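PDB 3TTY: beta-galactosidase from Bacillus circulans subsp. alkalophilus, which hydrolyses terminal beta-galactosyl residues from beta-galactosides, binds galactose in the pocket of its TIM barrel, and assembles as a trimer. Local coordinates for residues D518-R531 with V557-V571. Numbering follows the deposited sequence.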
ATOM      1  N   ASP A 518      -8.341  20.399  19.211  1.00 21.36           N
ATOM      2  CA  ASP A 518      -7.269  20.643  18.255  1.00 22.44           C
ATOM      3  C   ASP A 518      -6.419  19.390  17.983  1.00 23.00           C
ATOM      4  O   ASP A 518      -5.867  18.786  18.903  1.00 21.13           O
ATOM      5  CB  ASP A 518      -6.379  21.767  18.769  1.00 22.99           C
ATOM      6  CG  ASP A 518      -5.316  22.161  17.772  1.00 26.84           C
ATOM      7  OD1 ASP A 518      -5.620  22.159  16.560  1.00 23.59           O
ATOM      8  OD2 ASP A 518      -4.180  22.454  18.204  1.00 25.95           O
ATOM      9  N   ALA A 519      -6.320  19.005  16.713  1.00 23.59           N
ATOM     10  CA  ALA A 519      -5.482  17.877  16.317  1.00 24.31           C
ATOM     11  C   ALA A 519      -4.053  18.336  16.003  1.00 27.45           C
ATOM     12  O   ALA A 519      -3.844  19.210  15.164  1.00 22.01           O
ATOM     13  CB  ALA A 519      -6.086  17.165  15.117  1.00 22.33           C
ATOM     14  N   LEU A 520      -3.071  17.758  16.687  1.00 24.84           N
ATOM     15  CA  LEU A 520      -1.673  18.095  16.416  1.00 27.58           C
ATOM     16  C   LEU A 520      -1.120  17.301  15.230  1.00 27.94           C
ATOM     17  O   LEU A 520      -1.353  16.091  15.109  1.00 25.56           O
ATOM     18  CB  LEU A 520      -0.804  17.860  17.660  1.00 24.31           C
ATOM     19  CG  LEU A 520      -1.247  18.624  18.915  1.00 29.89           C
ATOM     20  CD1 LEU A 520      -0.201  18.504  20.011  1.00 26.24           C
ATOM     21  CD2 LEU A 520      -1.551  20.091  18.598  1.00 26.23           C
ATOM     22  N   LEU A 521      -0.388  17.981  14.355  1.00 27.28           N
ATOM     23  CA  LEU A 521       0.315  17.294  13.283  1.00 29.87           C
ATOM     24  C   LEU A 521       1.411  16.430  13.909  1.00 32.16           C
ATOM     25  O   LEU A 521       1.866  16.721  15.016  1.00 33.18           O
ATOM     26  CB  LEU A 521       0.895  18.305  12.292  1.00 35.26           C
ATOM     27  CG  LEU A 521       0.024  18.668  11.083  1.00 36.38           C
ATOM     28  CD1 LEU A 521      -1.389  19.059  11.500  1.00 32.91           C
ATOM     29  CD2 LEU A 521       0.666  19.780  10.259  1.00 39.50           C
ATOM     30  N   PRO A 522       1.825  15.352  13.219  1.00 34.30           N
ATOM     31  CA  PRO A 522       2.838  14.432  13.766  1.00 36.11           C
ATOM     32  C   PRO A 522       4.120  15.155  14.202  1.00 33.35           C
ATOM     33  O   PRO A 522       4.613  16.031  13.490  1.00 34.35           O
ATOM     34  CB  PRO A 522       3.129  13.482  12.594  1.00 32.53           C
ATOM     35  CG  PRO A 522       1.918  13.554  11.722  1.00 29.43           C
ATOM     36  CD  PRO A 522       1.367  14.948  11.876  1.00 33.06           C
ATOM     37  N   GLY A 523       4.637  14.807  15.376  1.00 34.92           N
ATOM     38  CA  GLY A 523       5.845  15.440  15.881  1.00 37.22           C
ATOM     39  C   GLY A 523       5.633  16.795  16.547  1.00 41.55           C
ATOM     40  O   GLY A 523       6.590  17.434  16.985  1.00 41.81           O
ATOM     41  N   HIS A 524       4.387  17.250  16.614  1.00 34.84           N
ATOM     42  CA  HIS A 524       4.073  18.438  17.391  1.00 31.68           C
ATOM     43  C   HIS A 524       3.536  18.014  18.749  1.00 33.87           C
ATOM     44  O   HIS A 524       2.801  17.032  18.864  1.00 30.48           O
ATOM     45  CB  HIS A 524       3.048  19.316  16.684  1.00 33.75           C
ATOM     46  CG  HIS A 524       3.601  20.078  15.524  1.00 38.30           C
ATOM     47  ND1 HIS A 524       3.851  19.494  14.300  1.00 45.03           N
ATOM     48  CD2 HIS A 524       3.948  21.380  15.396  1.00 46.60           C
ATOM     49  CE1 HIS A 524       4.331  20.402  13.471  1.00 45.95           C
ATOM     50  NE2 HIS A 524       4.402  21.555  14.111  1.00 51.46           N
ATOM     51  N   GLN A 525       3.920  18.757  19.776  1.00 31.99           N
ATOM     52  CA  GLN A 525       3.478  18.484  21.125  1.00 30.34           C
ATOM     53  C   GLN A 525       3.126  19.796  21.796  1.00 29.63           C
ATOM     54  O   GLN A 525       3.381  20.863  21.250  1.00 25.41           O
ATOM     55  CB  GLN A 525       4.582  17.773  21.908  1.00 32.11           C
ATOM     56  CG  GLN A 525       5.004  16.447  21.292  1.00 42.28           C
ATOM     57  CD  GLN A 525       6.098  15.744  22.076  1.00 48.80           C
ATOM     58  OE1 GLN A 525       6.425  14.591  21.794  1.00 64.43           O
ATOM     59  NE2 GLN A 525       6.674  16.435  23.057  1.00 42.08           N
ATOM     60  N   ASN A 526       2.520  19.701  22.973  1.00 29.07           N
ATOM     61  CA  ASN A 526       2.280  20.853  23.827  1.00 30.32           C
ATOM     62  C   ASN A 526       2.818  20.511  25.213  1.00 27.36           C
ATOM     63  O   ASN A 526       3.502  19.505  25.397  1.00 33.49           O
ATOM     64  CB  ASN A 526       0.784  21.203  23.896  1.00 26.00           C
ATOM     65  CG  ASN A 526       0.532  22.675  24.244  1.00 29.31           C
ATOM     66  OD1 ASN A 526       0.828  23.131  25.351  1.00 26.77           O
ATOM     67  ND2 ASN A 526      -0.038  23.414  23.296  1.00 26.67           N
ATOM     68  N   GLU A 527       2.481  21.334  26.188  1.00 24.20           N
ATOM     69  CA  GLU A 527       3.102  21.262  27.491  1.00 29.06           C
ATOM     70  C   GLU A 527       2.022  21.332  28.564  1.00 27.47           C
ATOM     71  O   GLU A 527       1.138  22.194  28.516  1.00 26.39           O
ATOM     72  CB  GLU A 527       4.101  22.418  27.624  1.00 27.54           C
ATOM     73  CG  GLU A 527       4.883  22.515  28.931  1.00 36.30           C
ATOM     74  CD  GLU A 527       5.742  23.792  29.001  1.00 46.10           C
ATOM     75  OE1 GLU A 527       6.385  24.044  30.052  1.00 41.76           O
ATOM     76  OE2 GLU A 527       5.768  24.545  27.999  1.00 42.25           O
ATOM     77  N   ILE A 528       2.078  20.391  29.502  1.00 25.54           N
ATOM     78  CA  ILE A 528       1.222  20.402  30.676  1.00 25.12           C
ATOM     79  C   ILE A 528       1.999  21.093  31.792  1.00 31.36           C
ATOM     80  O   ILE A 528       3.060  20.618  32.216  1.00 33.24           O
ATOM     81  CB  ILE A 528       0.829  18.978  31.090  1.00 23.65           C
ATOM     82  CG1 ILE A 528      -0.070  18.355  30.027  1.00 26.96           C
ATOM     83  CG2 ILE A 528       0.103  18.976  32.419  1.00 23.11           C
ATOM     84  CD1 ILE A 528      -0.288  16.886  30.220  1.00 21.74           C
ATOM     85  N   VAL A 529       1.487  22.240  32.231  1.00 30.29           N
ATOM     86  CA  VAL A 529       2.166  23.072  33.216  1.00 27.61           C
ATOM     87  C   VAL A 529       1.378  23.129  34.505  1.00 25.13           C
ATOM     88  O   VAL A 529       0.346  23.784  34.567  1.00 27.56           O
ATOM     89  CB  VAL A 529       2.304  24.513  32.721  1.00 30.72           C
ATOM     90  CG1 VAL A 529       3.037  25.367  33.765  1.00 28.95           C
ATOM     91  CG2 VAL A 529       3.010  24.549  31.375  1.00 29.86           C
ATOM     92  N   LEU A 530       1.862  22.458  35.543  1.00 24.46           N
ATOM     93  CA  LEU A 530       1.158  22.481  36.817  1.00 29.29           C
ATOM     94  C   LEU A 530       1.079  23.856  37.490  1.00 31.47           C
ATOM     95  O   LEU A 530       2.043  24.624  37.503  1.00 31.74           O
ATOM     96  CB  LEU A 530       1.703  21.424  37.767  1.00 26.08           C
ATOM     97  CG  LEU A 530       0.967  20.125  37.465  1.00 24.49           C
ATOM     98  CD1 LEU A 530       1.739  19.275  36.436  1.00 25.54           C
ATOM     99  CD2 LEU A 530       0.676  19.370  38.731  1.00 25.14           C
ATOM    100  N   ARG A 531      -0.095  24.162  38.028  1.00 35.29           N
ATOM    101  CA  ARG A 531      -0.311  25.441  38.689  1.00 38.82           C
ATOM    102  C   ARG A 531       0.578  25.528  39.916  1.00 38.88           C
ATOM    103  O   ARG A 531       1.157  26.578  40.202  1.00 33.38           O
ATOM    104  CB  ARG A 531      -1.770  25.587  39.094  1.00 36.33           C
ATOM    105  CG  ARG A 531      -2.704  25.838  37.932  1.00 41.46           C
ATOM    106  CD  ARG A 531      -2.722  27.303  37.574  1.00 46.33           C
ATOM    107  NE  ARG A 531      -4.042  27.717  37.113  1.00 47.22           N
ATOM    108  CZ  ARG A 531      -5.087  27.897  37.912  1.00 49.54           C
ATOM    109  NH1 ARG A 531      -4.972  27.690  39.223  1.00 47.98           N
ATOM    110  NH2 ARG A 531      -6.248  28.280  37.399  1.00 45.36           N
ATOM    111  N   VAL A 557      -8.815  24.055  38.470  1.00 24.66           N
ATOM    112  CA  VAL A 557      -7.766  23.866  37.469  1.00 26.69           C
ATOM    113  C   VAL A 557      -6.455  23.509  38.157  1.00 29.94           C
ATOM    114  O   VAL A 557      -5.966  24.257  39.000  1.00 29.40           O
ATOM    115  CB  VAL A 557      -7.560  25.142  36.615  1.00 30.33           C
ATOM    116  CG1 VAL A 557      -6.428  24.953  35.597  1.00 27.86           C
ATOM    117  CG2 VAL A 557      -8.859  25.535  35.908  1.00 30.34           C
ATOM    118  N   LEU A 558      -5.893  22.354  37.807  1.00 27.42           N
ATOM    119  CA  LEU A 558      -4.654  21.897  38.426  1.00 28.10           C
ATOM    120  C   LEU A 558      -3.446  22.127  37.529  1.00 26.64           C
ATOM    121  O   LEU A 558      -2.314  22.176  38.014  1.00 29.61           O
ATOM    122  CB  LEU A 558      -4.750  20.418  38.816  1.00 26.88           C
ATOM    123  CG  LEU A 558      -5.882  20.049  39.773  1.00 26.30           C
ATOM    124  CD1 LEU A 558      -5.864  18.570  40.048  1.00 25.75           C
ATOM    125  CD2 LEU A 558      -5.782  20.834  41.082  1.00 27.93           C
ATOM    126  N   ALA A 559      -3.691  22.274  36.227  1.00 24.73           N
ATOM    127  CA  ALA A 559      -2.623  22.459  35.246  1.00 25.30           C
ATOM    128  C   ALA A 559      -3.164  23.073  33.962  1.00 24.99           C
ATOM    129  O   ALA A 559      -4.318  22.855  33.603  1.00 26.67           O
ATOM    130  CB  ALA A 559      -1.919  21.136  34.944  1.00 19.77           C
ATOM    131  N   GLU A 560      -2.314  23.829  33.273  1.00 24.40           N
ATOM    132  CA  GLU A 560      -2.694  24.554  32.068  1.00 25.33           C
ATOM    133  C   GLU A 560      -1.752  24.257  30.915  1.00 25.20           C
ATOM    134  O   GLU A 560      -0.619  23.831  31.127  1.00 26.97           O
ATOM    135  CB  GLU A 560      -2.643  26.054  32.351  1.00 26.56           C
ATOM    136  CG  GLU A 560      -3.295  26.440  33.663  1.00 32.16           C
ATOM    137  CD  GLU A 560      -3.065  27.896  34.025  1.00 39.06           C
ATOM    138  OE1 GLU A 560      -2.000  28.441  33.643  1.00 32.05           O
ATOM    139  OE2 GLU A 560      -3.962  28.485  34.677  1.00 38.49           O
ATOM    140  N   TYR A 561      -2.211  24.510  29.692  1.00 29.00           N
ATOM    141  CA  TYR A 561      -1.358  24.359  28.513  1.00 27.13           C
ATOM    142  C   TYR A 561      -0.211  25.368  28.537  1.00 28.39           C
ATOM    143  O   TYR A 561      -0.336  26.457  29.107  1.00 30.98           O
ATOM    144  CB  TYR A 561      -2.151  24.536  27.220  1.00 21.81           C
ATOM    145  CG  TYR A 561      -3.126  23.428  26.912  1.00 26.14           C
ATOM    146  CD1 TYR A 561      -4.493  23.663  26.936  1.00 23.38           C
ATOM    147  CD2 TYR A 561      -2.683  22.147  26.578  1.00 25.52           C
ATOM    148  CE1 TYR A 561      -5.392  22.664  26.644  1.00 23.76           C
ATOM    149  CE2 TYR A 561      -3.578  21.137  26.288  1.00 23.22           C
ATOM    150  CZ  TYR A 561      -4.935  21.407  26.322  1.00 25.19           C
ATOM    151  OH  TYR A 561      -5.847  20.426  26.031  1.00 26.12           O
ATOM    152  N   GLY A 562       0.895  25.009  27.899  1.00 27.91           N
ATOM    153  CA  GLY A 562       2.083  25.837  27.926  1.00 30.86           C
ATOM    154  C   GLY A 562       2.358  26.602  26.649  1.00 33.01           C
ATOM    155  O   GLY A 562       3.170  27.523  26.659  1.00 37.73           O
ATOM    156  N   ALA A 563       1.692  26.229  25.557  1.00 27.11           N
ATOM    157  CA  ALA A 563       1.999  26.799  24.249  1.00 26.11           C
ATOM    158  C   ALA A 563       0.776  26.913  23.352  1.00 34.65           C
ATOM    159  O   ALA A 563      -0.323  26.479  23.722  1.00 26.83           O
ATOM    160  CB  ALA A 563       3.075  25.976  23.557  1.00 27.32           C
ATOM    161  N   ASP A 564       0.978  27.500  22.170  1.00 27.96           N
ATOM    162  CA  ASP A 564      -0.077  27.598  21.166  1.00 28.25           C
ATOM    163  C   ASP A 564      -1.160  28.580  21.618  1.00 27.82           C
ATOM    164  O   ASP A 564      -1.093  29.100  22.732  1.00 29.00           O
ATOM    165  CB  ASP A 564      -0.669  26.208  20.885  1.00 30.21           C
ATOM    166  CG  ASP A 564      -0.777  25.910  19.403  1.00 30.52           C
ATOM    167  OD1 ASP A 564      -1.022  26.858  18.628  1.00 27.63           O
ATOM    168  OD2 ASP A 564      -0.610  24.732  19.013  1.00 34.21           O
ATOM    169  N   TYR A 565      -2.154  28.831  20.765  1.00 26.32           N
ATOM    170  CA  TYR A 565      -3.171  29.851  21.063  1.00 23.84           C
ATOM    171  C   TYR A 565      -4.012  29.569  22.307  1.00 26.90           C
ATOM    172  O   TYR A 565      -4.613  30.489  22.870  1.00 27.80           O
ATOM    173  CB  TYR A 565      -4.076  30.117  19.856  1.00 23.82           C
ATOM    174  CG  TYR A 565      -5.096  29.036  19.570  1.00 22.19           C
ATOM    175  CD1 TYR A 565      -4.759  27.906  18.838  1.00 23.64           C
ATOM    176  CD2 TYR A 565      -6.404  29.154  20.025  1.00 26.77           C
ATOM    177  CE1 TYR A 565      -5.693  26.924  18.573  1.00 26.07           C
ATOM    178  CE2 TYR A 565      -7.344  28.178  19.771  1.00 27.74           C
ATOM    179  CZ  TYR A 565      -6.986  27.065  19.046  1.00 26.19           C
ATOM    180  OH  TYR A 565      -7.926  26.097  18.795  1.00 24.66           O
ATOM    181  N   TYR A 566      -4.063  28.311  22.741  1.00 27.67           N
ATOM    182  CA  TYR A 566      -4.782  27.985  23.974  1.00 23.72           C
ATOM    183  C   TYR A 566      -3.886  27.957  25.218  1.00 27.41           C
ATOM    184  O   TYR A 566      -4.297  27.499  26.288  1.00 26.09           O
ATOM    185  CB  TYR A 566      -5.569  26.685  23.849  1.00 20.79           C
ATOM    186  CG  TYR A 566      -4.932  25.609  22.994  1.00 22.24           C
ATOM    187  CD1 TYR A 566      -4.173  24.590  23.563  1.00 21.25           C
ATOM    188  CD2 TYR A 566      -5.130  25.591  21.626  1.00 20.43           C
ATOM    189  CE1 TYR A 566      -3.616  23.590  22.780  1.00 22.73           C
ATOM    190  CE2 TYR A 566      -4.582  24.598  20.837  1.00 26.15           C
ATOM    191  CZ  TYR A 566      -3.825  23.602  21.411  1.00 26.29           C
ATOM    192  OH  TYR A 566      -3.284  22.625  20.599  1.00 26.37           O
ATOM    193  N   LYS A 567      -2.666  28.456  25.070  1.00 25.22           N
ATOM    194  CA  LYS A 567      -1.757  28.572  26.192  1.00 27.20           C
ATOM    195  C   LYS A 567      -2.458  29.183  27.397  1.00 23.94           C
ATOM    196  O   LYS A 567      -3.150  30.190  27.273  1.00 28.78           O
ATOM    197  CB  LYS A 567      -0.560  29.440  25.802  1.00 30.29           C
ATOM    198  CG  LYS A 567       0.420  29.689  26.943  1.00 33.98           C
ATOM    199  CD  LYS A 567       1.504  30.658  26.513  1.00 37.94           C
ATOM    200  CE  LYS A 567       2.565  30.816  27.590  1.00 39.35           C
ATOM    201  NZ  LYS A 567       3.717  31.611  27.073  1.00 42.64           N
ATOM    202  N   GLY A 568      -2.283  28.562  28.559  1.00 25.32           N
ATOM    203  CA  GLY A 568      -2.813  29.095  29.798  1.00 23.03           C
ATOM    204  C   GLY A 568      -4.241  28.670  30.095  1.00 34.31           C
ATOM    205  O   GLY A 568      -4.854  29.147  31.058  1.00 32.12           O
ATOM    206  N   THR A 569      -4.787  27.778  29.274  1.00 25.43           N
ATOM    207  CA  THR A 569      -6.132  27.274  29.525  1.00 21.29           C
ATOM    208  C   THR A 569      -5.996  25.887  30.151  1.00 24.78           C
ATOM    209  O   THR A 569      -4.940  25.262  30.045  1.00 27.44           O
ATOM    210  CB  THR A 569      -6.995  27.260  28.235  1.00 21.76           C
ATOM    211  OG1 THR A 569      -6.334  26.500  27.218  1.00 24.06           O
ATOM    212  CG2 THR A 569      -7.226  28.686  27.725  1.00 21.10           C
ATOM    213  N   PRO A 570      -7.051  25.404  30.818  1.00 19.45           N
ATOM    214  CA  PRO A 570      -6.951  24.164  31.604  1.00 21.68           C
ATOM    215  C   PRO A 570      -6.658  22.909  30.780  1.00 22.37           C
ATOM    216  O   PRO A 570      -7.239  22.712  29.709  1.00 25.62           O
ATOM    217  CB  PRO A 570      -8.337  24.047  32.256  1.00 22.05           C
ATOM    218  CG  PRO A 570      -8.916  25.446  32.200  1.00 21.71           C
ATOM    219  CD  PRO A 570      -8.375  26.039  30.938  1.00 18.43           C
ATOM    220  N   VAL A 571      -5.761  22.068  31.281  1.00 24.46           N
ATOM    221  CA  VAL A 571      -5.508  20.764  30.667  1.00 22.70           C
ATOM    222  C   VAL A 571      -5.716  19.639  31.689  1.00 22.55           C
ATOM    223  O   VAL A 571      -5.995  18.492  31.323  1.00 22.28           O
ATOM    224  CB  VAL A 571      -4.116  20.693  29.994  1.00 23.90           C
ATOM    225  CG1 VAL A 571      -2.997  20.916  31.010  1.00 20.01           C
ATOM    226  CG2 VAL A 571      -3.941  19.371  29.259  1.00 20.33           C
TER
HETATM  227  O   HOH W   1      -0.572  22.520  20.582  1.00 28.85           O
HETATM  228  O   HOH W   2      -0.296  26.734  35.041  1.00 34.60           O
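Strands 525-530 and 557-561 pair antiparallel through Val529 and Glu560, their axes 145° apart, as neighbours in the mixed sheet of the trimerisation domain. Val529 N bonds Glu560 O, and Glu560 N bonds Val529 O. Arg531 N extends the pairing to Leu558 O. On the face of Ile528 and Ala559, Ile528 CG2 meets both Ala559 CB and Val571 CG1, each at 3.9 Å. On the other face, Glu560 forms a salt bridge, Arg531 NE to OE2 at 2.6 Å. The two planes are almost perpendicular, and NE meets OE2 from above the carboxylate plane. Val557 CB lies over one guanidinium face, 3.5 Å from Arg531 NH2.

Near the start of its strand, buried Asn526 holds the loop at Gly562 and Ala563. Its CG stands anti to the backbone N (chi1 -155°), which carries the amide toward that loop. OD1 accepts from Gly562 N and Ala563 N, both at 3.2 Å, and from Glu527 N. ND2 donates almost straight to Ala563 O at 3.1 Å, above that carbonyl's plane. With an alanine here, Ala563 N and O would probably lose these partners, Gly562 N would keep only a weak bond to Glu527 O, and the loop would be freer to shift. Tyr566, within the type I turn from Asp564 to Lys567, reaches Asp518. Arg323 of the second subunit forms salt bridges with Asp518 OD1 and Asp564 OD1, which probably eases the closeness of these two acids. A water joins Asn526 ND2, Asp564 OD2 and Tyr566 OH, while Tyr566 OH itself donates to the anti lone pair of Asp518 OD2 at 2.6 Å.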